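Local coordinates for protein walker-Type ATPase (Pyrococcus abyssi, PDB 2QEN) that binds ADP and magnesium and is probably an ATPase, though its biological role is unknown, at residues Tyr31-Leu37 with Ile194-Val200; Tyr66-Ile72 with Tyr139-Gly144; Phe155-Asp160 with Pro189-Ile194; Trp298-Arg302 with Glu314-Tyr318. The protein carries 1 engineered substitution. All coordinates share one frame; numbering follows the deposited sequence.

Contacts 1, 2 and 3 belong to the P-loop ATPase part of the chain, and contact 4 to the winged-helix part, its centre about 33 Å from that of contact 1. Contact 1 is buried: two parallel strands held by regular backbone bonds and flanked mostly by aliphatic side chains. Contacts 2, 3 and 4 are only partly buried and rely more on aromatic and polar side chains. Contact 2 joins the end of helix 62-67 and the following loop to the segment after strand 130-135 through an aromatic cluster and a histidine. Contact 3 shares Ile-194 with contact 1 and ties the chain leading into strand 196-199 to helix 149-161. Contacts 3 and 4 carry salt bridges, weak in 4.

Contact 1 (Tyr31-Leu37 with Ile194-Val200)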
# COMPACT_ATOMS: atom_id res chain seq x y z
N TYR A 31 18.82 3.02 -7.98
CA TYR A 31 18.77 1.65 -7.46
C TYR A 31 17.93 0.78 -8.38
O TYR A 31 16.93 1.24 -8.92
CB TYR A 31 18.15 1.61 -6.05
CG TYR A 31 18.83 2.52 -5.05
CD1 TYR A 31 20.03 2.14 -4.44
CD2 TYR A 31 18.29 3.76 -4.73
CE1 TYR A 31 20.67 2.99 -3.53
CE2 TYR A 31 18.91 4.61 -3.82
CZ TYR A 31 20.09 4.22 -3.23
OH TYR A 31 20.71 5.06 -2.33
N PRO A 32 18.33 -0.50 -8.56
CA PRO A 32 17.51 -1.46 -9.31
C PRO A 32 16.17 -1.80 -8.60
O PRO A 32 15.18 -2.17 -9.26
CB PRO A 32 18.41 -2.71 -9.39
CG PRO A 32 19.81 -2.20 -9.13
CD PRO A 32 19.61 -1.09 -8.12
N LEU A 33 16.17 -1.65 -7.28
CA LEU A 33 15.04 -2.00 -6.44
C LEU A 33 14.62 -0.78 -5.59
O LEU A 33 15.47 -0.15 -4.94
CB LEU A 33 15.46 -3.14 -5.51
CG LEU A 33 14.53 -4.27 -5.05
CD1 LEU A 33 15.00 -4.83 -3.71
CD2 LEU A 33 13.08 -3.90 -4.98
N THR A 34 13.33 -0.48 -5.57
CA THR A 34 12.77 0.68 -4.84
C THR A 34 11.60 0.20 -3.99
O THR A 34 10.80 -0.61 -4.44
CB THR A 34 12.30 1.77 -5.85
OG1 THR A 34 13.45 2.31 -6.51
CG2 THR A 34 11.55 2.92 -5.18
N LEU A 35 11.52 0.68 -2.75
CA LEU A 35 10.37 0.41 -1.89
C LEU A 35 9.48 1.65 -1.78
O LEU A 35 9.96 2.75 -1.49
CB LEU A 35 10.79 -0.08 -0.48
CG LEU A 35 11.96 -1.08 -0.38
CD1 LEU A 35 12.26 -1.46 1.06
CD2 LEU A 35 11.69 -2.33 -1.24
N LEU A 36 8.18 1.48 -2.05
CA LEU A 36 7.24 2.56 -1.89
C LEU A 36 6.38 2.31 -0.65
O LEU A 36 5.59 1.37 -0.61
CB LEU A 36 6.39 2.74 -3.15
CG LEU A 36 5.43 3.93 -3.16
CD1 LEU A 36 6.21 5.20 -3.42
CD2 LEU A 36 4.36 3.72 -4.23
N LEU A 37 6.56 3.16 0.37
CA LEU A 37 6.11 2.85 1.73
C LEU A 37 5.21 3.91 2.35
O LEU A 37 5.40 5.11 2.12
CB LEU A 37 7.34 2.64 2.64
CG LEU A 37 8.39 1.63 2.18
CD1 LEU A 37 9.64 1.67 3.10
CD2 LEU A 37 7.80 0.21 2.12
N ILE A 194 21.11 -2.98 -1.69
CA ILE A 194 20.47 -1.75 -1.23
C ILE A 194 19.30 -1.33 -2.13
O ILE A 194 19.43 -1.26 -3.36
CB ILE A 194 21.51 -0.59 -1.06
CG1 ILE A 194 22.58 -0.98 -0.03
CG2 ILE A 194 20.82 0.68 -0.60
CD1 ILE A 194 23.81 -0.09 -0.02
N ALA A 195 18.17 -1.07 -1.49
CA ALA A 195 16.95 -0.60 -2.16
C ALA A 195 16.69 0.87 -1.83
O ALA A 195 16.94 1.31 -0.72
CB ALA A 195 15.74 -1.46 -1.75
N GLY A 196 16.20 1.63 -2.80
CA GLY A 196 15.72 2.98 -2.52
C GLY A 196 14.43 2.91 -1.72
O GLY A 196 13.75 1.88 -1.70
N GLU A 197 14.10 4.00 -1.03
CA GLU A 197 12.89 4.06 -0.24
C GLU A 197 12.20 5.38 -0.50
O GLU A 197 12.78 6.45 -0.28
CB GLU A 197 13.17 3.92 1.26
CG GLU A 197 13.55 2.51 1.69
CD GLU A 197 13.62 2.32 3.20
OE1 GLU A 197 13.27 3.25 3.96
OE2 GLU A 197 14.02 1.22 3.62
N VAL A 198 10.97 5.28 -0.97
CA VAL A 198 10.11 6.43 -1.17
C VAL A 198 8.92 6.34 -0.21
O VAL A 198 8.14 5.37 -0.24
CB VAL A 198 9.71 6.57 -2.66
CG1 VAL A 198 8.75 7.75 -2.86
CG2 VAL A 198 10.97 6.73 -3.52
N LEU A 199 8.83 7.34 0.66
CA LEU A 199 7.86 7.42 1.74
C LEU A 199 6.69 8.31 1.34
O LEU A 199 6.89 9.47 0.96
CB LEU A 199 8.52 8.02 2.98
CG LEU A 199 9.41 7.19 3.93
CD1 LEU A 199 10.17 6.07 3.27
CD2 LEU A 199 10.36 8.11 4.71
N VAL A 200 5.47 7.76 1.43
CA VAL A 200 4.23 8.49 1.16
C VAL A 200 3.48 8.71 2.48
O VAL A 200 2.98 7.76 3.09
CB VAL A 200 3.32 7.78 0.11
CG1 VAL A 200 2.11 8.65 -0.22
CG2 VAL A 200 4.09 7.44 -1.17
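Five backbone hydrogen bonds join residues Leu-33 to Leu-37 with Gly-196 to Val-200 as parallel neighbours. Gly-196 N donates to Leu-33 O, and Leu-35 N donates to Gly-196 O at 2.7 Å. Val-198 is gripped in the same way: its N meets Leu-35 O in an almost straight bond (177° at the hydrogen), and its O accepts from Leu-37 N. Val-200 N closes the row on Leu-37 O at 2.7 Å. CA-H...O contacts lie between these bonds, as from Glu-197 CA to Leu-35 O at 3.4 Å.

The packing differs on the two faces of the sheet. On one, Leu-36 CD1 sits 3.6 Å from Val-198 CG1 and also meets Val-200 CG2. Leu-36 has CG opposite its backbone N (chi1 -175°), and this directs CD1 across to the two valines. On the other face, Leu-35 and Glu-197 lie side by side, and Leu-37 CD1 rests 4.0 Å from Glu-197 CD. At the start of the pair, the Tyr-31 ring lies against the backbone of Ala-195 and Gly-196, with Tyr-31 CD2 3.5 Å from Gly-196 CA. A side chain on Gly-196 would collide with this ring.

Strand 33-37 also bonds to strand 165-171, while 196-199 is an outermost strand of the five-stranded parallel sheet. Leu-36 reaches the side chain of Lys-44, which binds ADP. Helix 18-30 covers the face of Thr-34, Leu-36 and Val-198, where Ser-27 bonds Thr-34 OG1; helix 174-181 covers that of Leu-35, Leu-37 and Glu-197.

Contact 2 (Tyr66-Ile72 with Tyr139-Gly144); sequences YAERGHI and YLRFYG
Tyr-66 packs against Tyr-139 and Phe-142, which both lie on the same side of its ring, and the three form an aromatic cluster. Tyr-139 CD1 lies over one face of the Tyr-66 ring, toward its rim, 3.5 Å from Tyr-66 CD2. Tyr-66 CE1 sits over a face of the Phe-142 ring, 3.4 Å from Phe-142 CD2. The ring planes are turned by 41° and 38°, so both pairs are oblique. Arg-141 CG covers the other face of Phe-142. The cluster is close-packed but itself partly exposed. The buried part lies beside it, at Ile-72, Leu-140 and Tyr-143. The CG1 of Ile-72 is turned opposite the carbonyl carbon (chi1 -51°), and its CD1 touches Tyr-139 O and Leu-140 CD2. Ile-72 CG2 packs 3.8 Å from Tyr-143 CD2.

Gly-70 is loosely packed. It takes a positive phi as the chain leaves the helical turn, and its O only grazes Phe-142 CB. His-71 is polar and partly exposed, and its ring reaches over edge-on: NE2 donates to Gly-144 O at 2.8 Å. That oxygen lies in the ring plane, but the donor stands above the plane of the carbonyl. Two backbone bonds flank Tyr-143, from Ile-72 N to Phe-142 O and from Gly-144 N to Ile-72 O, the latter at 2.9 Å.

The Tyr-139 side chain is close to that of Glu-136, seen to bind magnesium in this protein though not in this model. Backbone bonds thus fix Ile-72, ring contacts Tyr-66. The bond to Gly-144 O implies that His-71 NE2 carries a hydrogen and probably fixes the ring.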
# COMPACT_ATOMS: atom_id res chain seq x y z
N TYR A 66 -3.18 -13.29 -3.16
CA TYR A 66 -3.25 -14.02 -1.91
C TYR A 66 -4.70 -14.29 -1.47
O TYR A 66 -5.01 -15.37 -0.98
CB TYR A 66 -2.49 -13.21 -0.84
CG TYR A 66 -2.83 -13.52 0.59
CD1 TYR A 66 -2.19 -14.56 1.28
CD2 TYR A 66 -3.79 -12.77 1.28
CE1 TYR A 66 -2.49 -14.84 2.61
CE2 TYR A 66 -4.11 -13.04 2.62
CZ TYR A 66 -3.45 -14.07 3.27
OH TYR A 66 -3.75 -14.34 4.58
N ALA A 67 -5.57 -13.29 -1.66
CA ALA A 67 -6.96 -13.29 -1.18
C ALA A 67 -7.74 -14.61 -1.26
O ALA A 67 -8.32 -15.04 -0.26
CB ALA A 67 -7.76 -12.17 -1.87
N GLU A 68 -7.75 -15.24 -2.43
CA GLU A 68 -8.61 -16.41 -2.66
C GLU A 68 -8.27 -17.62 -1.77
O GLU A 68 -9.11 -18.07 -0.99
CB GLU A 68 -8.64 -16.79 -4.16
CG GLU A 68 -9.42 -18.07 -4.52
CD GLU A 68 -10.94 -17.97 -4.34
OE1 GLU A 68 -11.47 -16.85 -4.15
OE2 GLU A 68 -11.61 -19.03 -4.39
N ARG A 69 -7.05 -18.13 -1.89
CA ARG A 69 -6.64 -19.36 -1.19
C ARG A 69 -5.72 -19.12 0.02
O ARG A 69 -5.35 -20.07 0.71
CB ARG A 69 -5.97 -20.33 -2.18
CG ARG A 69 -6.85 -20.78 -3.35
CD ARG A 69 -6.29 -22.03 -4.03
NE ARG A 69 -6.71 -23.25 -3.33
CZ ARG A 69 -6.48 -24.49 -3.74
NH1 ARG A 69 -5.83 -24.73 -4.88
NH2 ARG A 69 -6.92 -25.51 -3.01
N GLY A 70 -5.36 -17.86 0.27
CA GLY A 70 -4.41 -17.53 1.33
C GLY A 70 -3.01 -18.02 0.99
O GLY A 70 -2.23 -18.36 1.88
N HIS A 71 -2.69 -18.03 -0.31
CA HIS A 71 -1.51 -18.70 -0.84
C HIS A 71 -1.35 -18.31 -2.31
O HIS A 71 -2.35 -18.05 -2.98
CB HIS A 71 -1.66 -20.22 -0.71
CG HIS A 71 -0.47 -21.00 -1.15
ND1 HIS A 71 -0.49 -21.83 -2.25
CD2 HIS A 71 0.79 -21.06 -0.66
CE1 HIS A 71 0.71 -22.37 -2.42
NE2 HIS A 71 1.50 -21.92 -1.47
N ILE A 72 -0.11 -18.26 -2.79
CA ILE A 72 0.19 -17.96 -4.20
C ILE A 72 1.14 -19.01 -4.79
O ILE A 72 2.20 -19.28 -4.22
CB ILE A 72 0.84 -16.54 -4.41
CG1 ILE A 72 0.02 -15.44 -3.71
CG2 ILE A 72 1.01 -16.24 -5.90
CD1 ILE A 72 0.83 -14.20 -3.31
N TYR A 139 2.80 -9.69 0.87
CA TYR A 139 1.99 -10.90 0.70
C TYR A 139 2.69 -11.99 -0.10
O TYR A 139 2.19 -13.10 -0.20
CB TYR A 139 0.63 -10.58 0.07
CG TYR A 139 -0.32 -9.87 1.02
CD1 TYR A 139 -1.11 -10.58 1.91
CD2 TYR A 139 -0.42 -8.48 1.02
CE1 TYR A 139 -1.99 -9.93 2.79
CE2 TYR A 139 -1.29 -7.81 1.88
CZ TYR A 139 -2.08 -8.55 2.76
OH TYR A 139 -2.93 -7.90 3.63
N LEU A 140 3.85 -11.67 -0.66
CA LEU A 140 4.63 -12.66 -1.40
C LEU A 140 5.29 -13.66 -0.46
O LEU A 140 5.81 -14.68 -0.92
CB LEU A 140 5.66 -11.98 -2.32
CG LEU A 140 5.08 -11.11 -3.45
CD1 LEU A 140 6.20 -10.37 -4.24
CD2 LEU A 140 4.15 -11.91 -4.42
N ARG A 141 5.24 -13.39 0.84
CA ARG A 141 5.68 -14.35 1.86
C ARG A 141 4.76 -15.57 1.88
O ARG A 141 5.12 -16.62 2.41
CB ARG A 141 5.82 -13.70 3.25
CG ARG A 141 4.53 -13.38 3.99
CD ARG A 141 4.84 -12.62 5.28
NE ARG A 141 3.69 -12.45 6.18
CZ ARG A 141 2.75 -11.52 6.06
NH1 ARG A 141 2.78 -10.66 5.04
NH2 ARG A 141 1.75 -11.44 6.95
N PHE A 142 3.58 -15.43 1.27
CA PHE A 142 2.62 -16.53 1.14
C PHE A 142 2.72 -17.22 -0.24
O PHE A 142 1.84 -17.99 -0.64
CB PHE A 142 1.20 -16.03 1.39
CG PHE A 142 0.99 -15.49 2.78
CD1 PHE A 142 0.92 -16.36 3.88
CD2 PHE A 142 0.85 -14.12 3.00
CE1 PHE A 142 0.72 -15.86 5.18
CE2 PHE A 142 0.64 -13.62 4.29
CZ PHE A 142 0.58 -14.50 5.39
N TYR A 143 3.81 -16.93 -0.95
CA TYR A 143 4.14 -17.61 -2.20
C TYR A 143 4.90 -18.90 -1.93
O TYR A 143 5.83 -18.92 -1.11
CB TYR A 143 4.97 -16.67 -3.07
CG TYR A 143 5.44 -17.27 -4.37
CD1 TYR A 143 6.62 -18.04 -4.42
CD2 TYR A 143 4.74 -17.06 -5.54
CE1 TYR A 143 7.05 -18.59 -5.62
CE2 TYR A 143 5.17 -17.59 -6.75
CZ TYR A 143 6.32 -18.35 -6.78
OH TYR A 143 6.73 -18.87 -7.98
N GLY A 144 4.51 -19.98 -2.61
CA GLY A 144 5.20 -21.26 -2.51
C GLY A 144 5.08 -21.90 -1.15
O GLY A 144 4.07 -21.71 -0.47

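Contact 3 (Phe155-Asp160 with Pro189-Ile194)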
# COMPACT_ATOMS: atom_id res chain seq x y z
N PHE A 155 14.44 -11.57 -7.30
CA PHE A 155 14.78 -10.15 -7.12
C PHE A 155 16.30 -9.89 -7.08
O PHE A 155 16.77 -8.86 -7.58
CB PHE A 155 14.14 -9.56 -5.85
CG PHE A 155 12.62 -9.57 -5.84
CD1 PHE A 155 11.88 -9.54 -7.02
CD2 PHE A 155 11.93 -9.58 -4.62
CE1 PHE A 155 10.49 -9.55 -6.99
CE2 PHE A 155 10.53 -9.57 -4.58
CZ PHE A 155 9.81 -9.55 -5.75
N ALA A 156 17.06 -10.79 -6.46
CA ALA A 156 18.52 -10.70 -6.40
C ALA A 156 19.10 -10.84 -7.79
O ALA A 156 20.05 -10.14 -8.15
CB ALA A 156 19.08 -11.78 -5.49
N TYR A 157 18.52 -11.73 -8.58
CA TYR A 157 18.94 -11.93 -9.97
C TYR A 157 18.65 -10.70 -10.83
O TYR A 157 19.52 -10.21 -11.53
CB TYR A 157 18.27 -13.17 -10.55
CG TYR A 157 18.52 -13.34 -12.03
CD1 TYR A 157 19.78 -13.70 -12.51
CD2 TYR A 157 17.50 -13.16 -12.93
CE1 TYR A 157 20.00 -13.84 -13.86
CE2 TYR A 157 17.71 -13.32 -14.28
CZ TYR A 157 18.95 -13.66 -14.73
OH TYR A 157 19.13 -13.81 -16.08
N ALA A 158 17.43 -10.17 -10.75
CA ALA A 158 17.13 -8.90 -11.41
C ALA A 158 18.10 -7.77 -10.99
O ALA A 158 18.59 -7.02 -11.83
CB ALA A 158 15.68 -8.51 -11.16
N TYR A 159 18.36 -7.66 -9.69
CA TYR A 159 19.23 -6.63 -9.12
C TYR A 159 20.60 -6.65 -9.78
O TYR A 159 21.11 -5.62 -10.23
CB TYR A 159 19.38 -6.84 -7.60
CG TYR A 159 19.89 -5.63 -6.84
CD1 TYR A 159 21.24 -5.25 -6.89
CD2 TYR A 159 19.01 -4.86 -6.06
CE1 TYR A 159 21.70 -4.13 -6.19
CE2 TYR A 159 19.45 -3.75 -5.37
CZ TYR A 159 20.80 -3.38 -5.44
OH TYR A 159 21.24 -2.28 -4.76
N ASP A 160 21.20 -7.84 -9.83
CA ASP A 160 22.58 -8.00 -10.29
C ASP A 160 22.72 -8.02 -11.81
O ASP A 160 23.73 -7.54 -12.34
CB ASP A 160 23.18 -9.29 -9.73
CG ASP A 160 23.31 -9.30 -8.22
OD1 ASP A 160 23.40 -8.23 -7.58
OD2 ASP A 160 23.34 -10.41 -7.66
N PRO A 189 18.58 -14.17 -0.06
CA PRO A 189 19.20 -13.94 -1.36
C PRO A 189 19.47 -12.46 -1.65
O PRO A 189 20.37 -12.15 -2.42
CB PRO A 189 18.17 -14.52 -2.34
CG PRO A 189 17.46 -15.57 -1.53
CD PRO A 189 17.33 -14.94 -0.17
N LEU A 190 18.71 -11.57 -1.02
CA LEU A 190 18.90 -10.13 -1.19
C LEU A 190 19.94 -9.51 -0.26
O LEU A 190 20.08 -8.29 -0.23
CB LEU A 190 17.56 -9.40 -1.04
CG LEU A 190 16.57 -9.44 -2.20
CD1 LEU A 190 15.31 -8.67 -1.83
CD2 LEU A 190 17.19 -8.88 -3.46
N TYR A 191 20.66 -10.33 0.49
CA TYR A 191 21.59 -9.82 1.49
C TYR A 191 22.60 -8.83 0.90
O TYR A 191 23.18 -9.09 -0.16
CB TYR A 191 22.33 -10.96 2.20
CG TYR A 191 23.43 -10.47 3.12
CD1 TYR A 191 23.13 -9.94 4.38
CD2 TYR A 191 24.77 -10.54 2.73
CE1 TYR A 191 24.12 -9.48 5.21
CE2 TYR A 191 25.78 -10.09 3.58
CZ TYR A 191 25.45 -9.56 4.81
OH TYR A 191 26.45 -9.12 5.65
N GLY A 192 22.79 -7.71 1.60
CA GLY A 192 23.74 -6.68 1.17
C GLY A 192 23.27 -5.79 0.03
O GLY A 192 23.97 -4.85 -0.35
N ARG A 193 22.10 -6.08 -0.53
CA ARG A 193 21.62 -5.35 -1.70
C ARG A 193 20.76 -4.18 -1.24
O ARG A 193 19.81 -4.37 -0.47
CB ARG A 193 20.89 -6.28 -2.66
CG ARG A 193 21.86 -7.09 -3.55
CD ARG A 193 21.19 -8.29 -4.16
NE ARG A 193 22.14 -9.19 -4.83
CZ ARG A 193 22.68 -10.27 -4.27
NH1 ARG A 193 22.39 -10.61 -3.02
NH2 ARG A 193 23.52 -11.02 -4.97
N ILE A 194 21.11 -2.98 -1.69
CA ILE A 194 20.47 -1.75 -1.23
C ILE A 194 19.30 -1.33 -2.13
O ILE A 194 19.43 -1.26 -3.36
CB ILE A 194 21.51 -0.59 -1.06
CG1 ILE A 194 22.58 -0.98 -0.03
CG2 ILE A 194 20.82 0.68 -0.60
CD1 ILE A 194 23.81 -0.09 -0.02
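Tyr-159 swings its ring away from its own backbone N (chi1 -162°), and Arg-193 stretches its chain, extended from CG to NE, across that ring. The two side chains run antiparallel alongside each other. Arg-193 ends a type II beta turn, Leu-190 to Arg-193, that packs on helix 149-161 of the P-loop ATPase fold. Its CB stands over the centre of the Tyr-159 ring, 3.9 Å from the centroid, in a CH-pi contact.

The guanidinium goes on to Asp-160 and grips it side-on. Arg-193 NH2 donates to the syn lone pair of Asp-160 OD2 at 2.8 Å, and Arg-193 NE to Asp-160 OD1 at 3.2 Å. Ala-156 CB lies over the guanidinium face. With an alanine in place of Arg-193, Asp-160 would probably be left without its charged mate, and the Tyr-159 face would lose the CG and CD part of its cover.

Deeper in, Leu-190 CD2 packs on the helix backbone, 3.6 Å from Ala-156 N, and also touches Phe-155 CB. Ala-156 CB rests on Pro-189 O. Beyond the turn, Tyr-159 OH donates to Ile-194 O at 2.5 Å, a very short distance to be read with caution; the hydroxyl lies in the carbonyl plane, on a lone pair.

Contact 4 (Trp298-Arg302 with Glu314-Tyr318)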
# COMPACT_ATOMS: atom_id res chain seq x y z
N TRP A 298 2.66 1.66 27.89
CA TRP A 298 2.78 0.26 28.28
C TRP A 298 1.95 -0.16 29.49
O TRP A 298 1.10 -1.05 29.39
CB TRP A 298 4.25 -0.07 28.53
CG TRP A 298 4.53 -1.50 28.87
CD1 TRP A 298 4.40 -2.11 30.09
CD2 TRP A 298 5.03 -2.50 27.97
NE1 TRP A 298 4.78 -3.43 30.00
CE2 TRP A 298 5.17 -3.70 28.71
CE3 TRP A 298 5.37 -2.50 26.61
CZ2 TRP A 298 5.65 -4.89 28.14
CZ3 TRP A 298 5.83 -3.69 26.04
CH2 TRP A 298 5.96 -4.87 26.81
N SER A 299 2.23 0.44 30.64
CA SER A 299 1.51 0.10 31.88
C SER A 299 0.04 0.47 31.81
O SER A 299 -0.79 -0.20 32.42
CB SER A 299 2.15 0.78 33.10
OG SER A 299 2.09 2.18 32.96
N LEU A 300 -0.29 1.53 31.08
CA LEU A 300 -1.69 1.94 30.90
C LEU A 300 -2.48 0.85 30.18
O LEU A 300 -3.58 0.49 30.61
CB LEU A 300 -1.81 3.28 30.16
CG LEU A 300 -1.34 4.56 30.87
CD1 LEU A 300 -1.40 5.77 29.91
CD2 LEU A 300 -2.11 4.87 32.17
N ILE A 301 -1.88 0.30 29.12
CA ILE A 301 -2.45 -0.77 28.30
C ILE A 301 -2.61 -2.05 29.10
O ILE A 301 -3.67 -2.66 29.12
CB ILE A 301 -1.58 -1.08 27.03
CG1 ILE A 301 -1.66 0.06 26.01
CG2 ILE A 301 -2.04 -2.41 26.38
CD1 ILE A 301 -0.59 0.01 24.95
N ARG A 302 -1.54 -2.41 29.79
CA ARG A 302 -1.46 -3.63 30.55
C ARG A 302 -2.48 -3.69 31.69
O ARG A 302 -3.19 -4.71 31.84
CB ARG A 302 -0.04 -3.74 31.08
CG ARG A 302 0.37 -5.05 31.73
CD ARG A 302 1.70 -4.82 32.47
NE ARG A 302 1.49 -3.97 33.64
CZ ARG A 302 2.36 -3.07 34.11
NH1 ARG A 302 3.54 -2.87 33.53
NH2 ARG A 302 2.03 -2.36 35.19
N GLU A 314 4.23 -9.89 29.94
CA GLU A 314 5.09 -8.84 29.42
C GLU A 314 5.79 -9.18 28.09
O GLU A 314 5.78 -8.35 27.16
CB GLU A 314 6.11 -8.44 30.50
CG GLU A 314 6.40 -6.95 30.56
CD GLU A 314 6.12 -6.34 31.92
OE1 GLU A 314 6.75 -6.80 32.90
OE2 GLU A 314 5.29 -5.41 32.00
N PRO A 315 6.40 -10.38 27.97
CA PRO A 315 6.91 -10.81 26.66
C PRO A 315 5.83 -10.91 25.55
O PRO A 315 6.10 -10.53 24.43
CB PRO A 315 7.54 -12.19 26.96
CG PRO A 315 7.88 -12.13 28.44
CD PRO A 315 6.73 -11.37 29.03
N ARG A 316 4.64 -11.39 25.88
CA ARG A 316 3.53 -11.42 24.91
C ARG A 316 3.10 -10.03 24.48
O ARG A 316 2.96 -9.76 23.28
CB ARG A 316 2.31 -12.15 25.49
CG ARG A 316 1.93 -13.41 24.75
CD ARG A 316 1.28 -13.10 23.39
NE ARG A 316 -0.18 -13.24 23.44
CZ ARG A 316 -0.93 -13.62 22.40
NH1 ARG A 316 -0.38 -13.91 21.23
NH2 ARG A 316 -2.25 -13.73 22.55
N LEU A 317 2.90 -9.15 25.46
CA LEU A 317 2.53 -7.77 25.17
C LEU A 317 3.53 -7.10 24.23
O LEU A 317 3.13 -6.38 23.32
CB LEU A 317 2.33 -6.95 26.46
CG LEU A 317 1.88 -5.49 26.20
CD1 LEU A 317 0.58 -5.44 25.41
CD2 LEU A 317 1.79 -4.67 27.49
N TYR A 318 4.82 -7.34 24.46
CA TYR A 318 5.88 -6.76 23.64
C TYR A 318 5.76 -7.25 22.20
O TYR A 318 5.83 -6.44 21.26
CB TYR A 318 7.28 -7.08 24.20
CG TYR A 318 8.40 -6.52 23.35
CD1 TYR A 318 8.88 -5.22 23.54
CD2 TYR A 318 8.97 -7.29 22.33
CE1 TYR A 318 9.91 -4.70 22.74
CE2 TYR A 318 9.99 -6.77 21.52
CZ TYR A 318 10.46 -5.48 21.73
OH TYR A 318 11.48 -4.97 20.94
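Trp-298 spans the gap between the two helices and presents its face to Leu-317 and its edge to Glu-314. Leu-317 CD2 sits over the face of the indole, 3.8 Å from the centroid of the six-membered ring, a CH-pi contact. A chi1 of -177° turns the indole of Trp-298 away from the backbone N and into this place.

At the ring edge, Trp-298 NE1 donates to Glu-314 OE2 at 2.9 Å. The bond is fairly straight (163° at the hydrogen) and close to the indole plane. It meets the oxygen on its anti side, somewhat out of the carboxylate plane, and the ring and carboxylate planes are inclined to each other. Glu-314 bends at chi2 to lie along this edge, which puts Glu-314 CG 3.3 Å from Trp-298 CZ2. The same OE2 takes a weak salt bridge from Arg-302 NH1 at 3.4 Å. The guanidinium stands steeply to the carboxylate.

The segments begin helices 298-307 and 314-326, consistent with the helix-turn-helix of an MCM-type winged-helix domain. The axes of these short segments cross at 108° and come no closer than 11.7 Å, so side chains bridge the distance. An alanine replacing Trp-298 would probably open a gap beside Leu-317 and deprive Glu-314 OE2 of its indole donor.

Leu-317 also points its other methyl at the first helix, with CD1 4.1 Å from Ile-301 CG2. Ile-301 and Trp-298 both touch Tyr-337 of strand 336-339. At the far end of the indole, Trp-298 CH2 packs 3.7 Å from Tyr-318 CB.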